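Local coordinates for capsid protein (Macrobrachium rosenbergii nodavirus, PDB 5YKU) that forms the protruding spike domain of the nodavirus capsid, which probably pairs into dimeric spikes on the surface of the virus particle, at residues F42-Y47 with Y113-I118. Numbering follows the deposited sequence.
Sequences FIIVPY and YQYRII
Tyr47 lays its ring across the neighbouring strand, between Gln114 and Arg116. Its CG sits between the backbone N and the carbonyl carbon (chi1 79°), which starts the ring off over that strand. Gln114 CB makes a CH-pi contact with one face, 3.7 Å from the ring centroid. Over the opposite face lies the Arg116 guanidinium in a cation-pi contact, with CZ 5.0 Å from the centroid and the two planes 41° apart. Arg116 NH1 is also hydrogen-bonded to Ala13 O. At the ring edge, Tyr47 CE2 comes within 3.2 Å of Tyr115 O.

The backbones pair as antiparallel strands. Ile43 and Ile118 exchange two hydrogen bonds, and so do Val45 and Arg116. The bond from Ile118 N to Ile43 O measures 2.8 Å and is nearly straight. Both strands lie inside the all-beta protrusion domain: 114-121 runs between 10-18 and 41-47, and 41-47 is bordered on its other side by 81-89.

Apolar contacts fill the buried face. Ile44 CD1 meets Tyr115 CD1 at 3.7 Å, and Ile44 CG1 packs on Ile117 CG1. Phe42 CD1 touches Ile117 CG2 at 3.5 Å. On the other face, Val45 CG2 rests on Arg116 CB.

A water donates to Tyr47 O and to Gln114 OE1, bridging the strands. Gln114 OE1 also accepts a hydrogen bond from Asp49 N.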
loop_
_atom_site.group_PDB
_atom_site.type_symbol
_atom_site.label_atom_id
_atom_site.label_comp_id
_atom_site.label_asym_id
_atom_site.label_seq_id
_atom_site.Cartn_x
_atom_site.Cartn_y
_atom_site.Cartn_z
ATOM N N PHE A 42 -2.657 5.127 10.387
ATOM C CA PHE A 42 -2.889 3.842 9.727
ATOM C C PHE A 42 -1.635 3.054 9.655
ATOM O O PHE A 42 -0.469 3.578 9.715
ATOM C CB PHE A 42 -3.348 4.081 8.307
ATOM C CG PHE A 42 -4.633 4.839 8.211
ATOM C CD1 PHE A 42 -5.844 4.129 8.265
ATOM C CD2 PHE A 42 -4.680 6.225 8.060
ATOM C CE1 PHE A 42 -7.074 4.818 8.134
ATOM C CE2 PHE A 42 -5.867 6.903 7.970
ATOM C CZ PHE A 42 -7.104 6.215 7.997
ATOM N N ILE A 43 -1.807 1.747 9.405
ATOM C CA ILE A 43 -0.750 0.857 8.855
ATOM C C ILE A 43 -1.245 0.332 7.540
ATOM O O ILE A 43 -2.406 -0.102 7.456
ATOM C CB ILE A 43 -0.515 -0.307 9.854
ATOM C CG1 ILE A 43 0.116 0.087 11.122
ATOM C CG2 ILE A 43 0.414 -1.369 9.202
ATOM C CD1 ILE A 43 1.552 0.581 11.030
ATOM N N ILE A 44 -0.441 0.327 6.516
ATOM C CA ILE A 44 -0.752 -0.364 5.231
ATOM C C ILE A 44 0.230 -1.522 5.080
ATOM O O ILE A 44 1.464 -1.351 5.309
ATOM C CB ILE A 44 -0.707 0.655 4.071
ATOM C CG1 ILE A 44 -1.087 0.015 2.744
ATOM C CG2 ILE A 44 0.631 1.401 3.968
ATOM C CD1 ILE A 44 -1.296 1.003 1.664
ATOM N N VAL A 45 -0.326 -2.631 4.712
ATOM C CA VAL A 45 0.440 -3.860 4.487
ATOM C C VAL A 45 0.142 -4.445 3.136
ATOM O O VAL A 45 -0.943 -4.201 2.582
ATOM C CB VAL A 45 0.131 -4.967 5.539
ATOM C CG1 VAL A 45 0.512 -4.463 6.895
ATOM C CG2 VAL A 45 -1.322 -5.406 5.519
ATOM N N PRO A 46 1.059 -5.123 2.514
ATOM C CA PRO A 46 0.791 -5.862 1.292
ATOM C C PRO A 46 -0.013 -7.071 1.545
ATOM O O PRO A 46 0.081 -7.665 2.623
ATOM C CB PRO A 46 2.174 -6.188 0.767
ATOM C CG PRO A 46 3.010 -6.353 2.050
ATOM C CD PRO A 46 2.422 -5.362 3.007
ATOM N N TYR A 47 -0.780 -7.489 0.586
ATOM C CA TYR A 47 -1.362 -8.861 0.559
ATOM C C TYR A 47 -1.247 -9.349 -0.846
ATOM O O TYR A 47 -0.900 -8.583 -1.765
ATOM C CB TYR A 47 -2.797 -8.936 1.121
ATOM C CG TYR A 47 -3.903 -8.475 0.201
ATOM C CD1 TYR A 47 -4.565 -9.429 -0.596
ATOM C CD2 TYR A 47 -4.348 -7.182 0.111
ATOM C CE1 TYR A 47 -5.605 -9.070 -1.439
ATOM C CE2 TYR A 47 -5.351 -6.796 -0.717
ATOM C CZ TYR A 47 -5.943 -7.764 -1.499
ATOM O OH TYR A 47 -6.987 -7.346 -2.361
ATOM N N TYR A 113 -0.504 -5.209 -8.001
ATOM C CA TYR A 113 -0.216 -5.617 -6.631
ATOM C C TYR A 113 -1.228 -4.964 -5.737
ATOM O O TYR A 113 -1.918 -3.969 -6.101
ATOM C CB TYR A 113 1.223 -5.275 -6.297
ATOM C CG TYR A 113 2.207 -6.231 -6.973
ATOM C CD1 TYR A 113 2.136 -7.593 -6.668
ATOM C CD2 TYR A 113 3.177 -5.807 -7.826
ATOM C CE1 TYR A 113 3.034 -8.535 -7.243
ATOM C CE2 TYR A 113 4.084 -6.715 -8.423
ATOM C CZ TYR A 113 3.972 -8.062 -8.126
ATOM O OH TYR A 113 4.819 -8.988 -8.656
ATOM N N GLN A 114 -1.381 -5.508 -4.518
ATOM C CA GLN A 114 -2.584 -5.328 -3.662
ATOM C C GLN A 114 -2.197 -4.944 -2.275
ATOM O O GLN A 114 -1.198 -5.403 -1.726
ATOM C CB GLN A 114 -3.337 -6.658 -3.644
ATOM C CG GLN A 114 -3.829 -7.098 -5.058
ATOM C CD GLN A 114 -3.970 -8.577 -5.144
ATOM O OE1 GLN A 114 -3.023 -9.359 -4.898
ATOM N NE2 GLN A 114 -5.116 -9.075 -5.545
ATOM N N TYR A 115 -2.987 -4.099 -1.657
ATOM C CA TYR A 115 -2.727 -3.582 -0.351
ATOM C C TYR A 115 -3.946 -3.618 0.540
ATOM O O TYR A 115 -5.092 -3.662 0.090
ATOM C CB TYR A 115 -2.152 -2.146 -0.420
ATOM C CG TYR A 115 -3.160 -1.118 -0.854
ATOM C CD1 TYR A 115 -4.136 -0.630 -0.007
ATOM C CD2 TYR A 115 -3.087 -0.579 -2.146
ATOM C CE1 TYR A 115 -5.003 0.392 -0.481
ATOM C CE2 TYR A 115 -3.974 0.314 -2.625
ATOM C CZ TYR A 115 -4.915 0.818 -1.764
ATOM O OH TYR A 115 -5.833 1.769 -2.256
ATOM N N ARG A 116 -3.687 -3.658 1.867
ATOM C CA ARG A 116 -4.706 -3.669 2.944
ATOM C C ARG A 116 -4.374 -2.562 3.907
ATOM O O ARG A 116 -3.226 -2.490 4.372
ATOM C CB ARG A 116 -4.732 -5.031 3.596
ATOM C CG ARG A 116 -5.761 -5.102 4.725
ATOM C CD ARG A 116 -5.717 -6.486 5.414
ATOM N NE ARG A 116 -5.879 -7.584 4.490
ATOM C CZ ARG A 116 -6.985 -7.945 3.890
ATOM N NH1 ARG A 116 -8.138 -7.402 4.174
ATOM N NH2 ARG A 116 -6.910 -8.988 3.052
ATOM N N ILE A 117 -5.342 -1.772 4.241
ATOM C CA ILE A 117 -5.152 -0.693 5.236
ATOM C C ILE A 117 -5.796 -1.066 6.510
ATOM O O ILE A 117 -6.951 -1.599 6.548
ATOM C CB ILE A 117 -5.693 0.635 4.703
ATOM C CG1 ILE A 117 -4.794 1.107 3.549
ATOM C CG2 ILE A 117 -5.751 1.686 5.828
ATOM C CD1 ILE A 117 -5.218 2.344 2.822
ATOM N N ILE A 118 -5.038 -0.961 7.596
ATOM C CA ILE A 118 -5.469 -1.271 8.949
ATOM C C ILE A 118 -5.652 0.017 9.707
ATOM O O ILE A 118 -4.700 0.873 9.800
ATOM C CB ILE A 118 -4.533 -2.167 9.693
ATOM C CG1 ILE A 118 -4.445 -3.487 8.916
ATOM C CG2 ILE A 118 -4.979 -2.421 11.114
ATOM C CD1 ILE A 118 -3.283 -4.306 9.337
HETATM O O HOH W 1 -0.459 -8.312 -4.488
#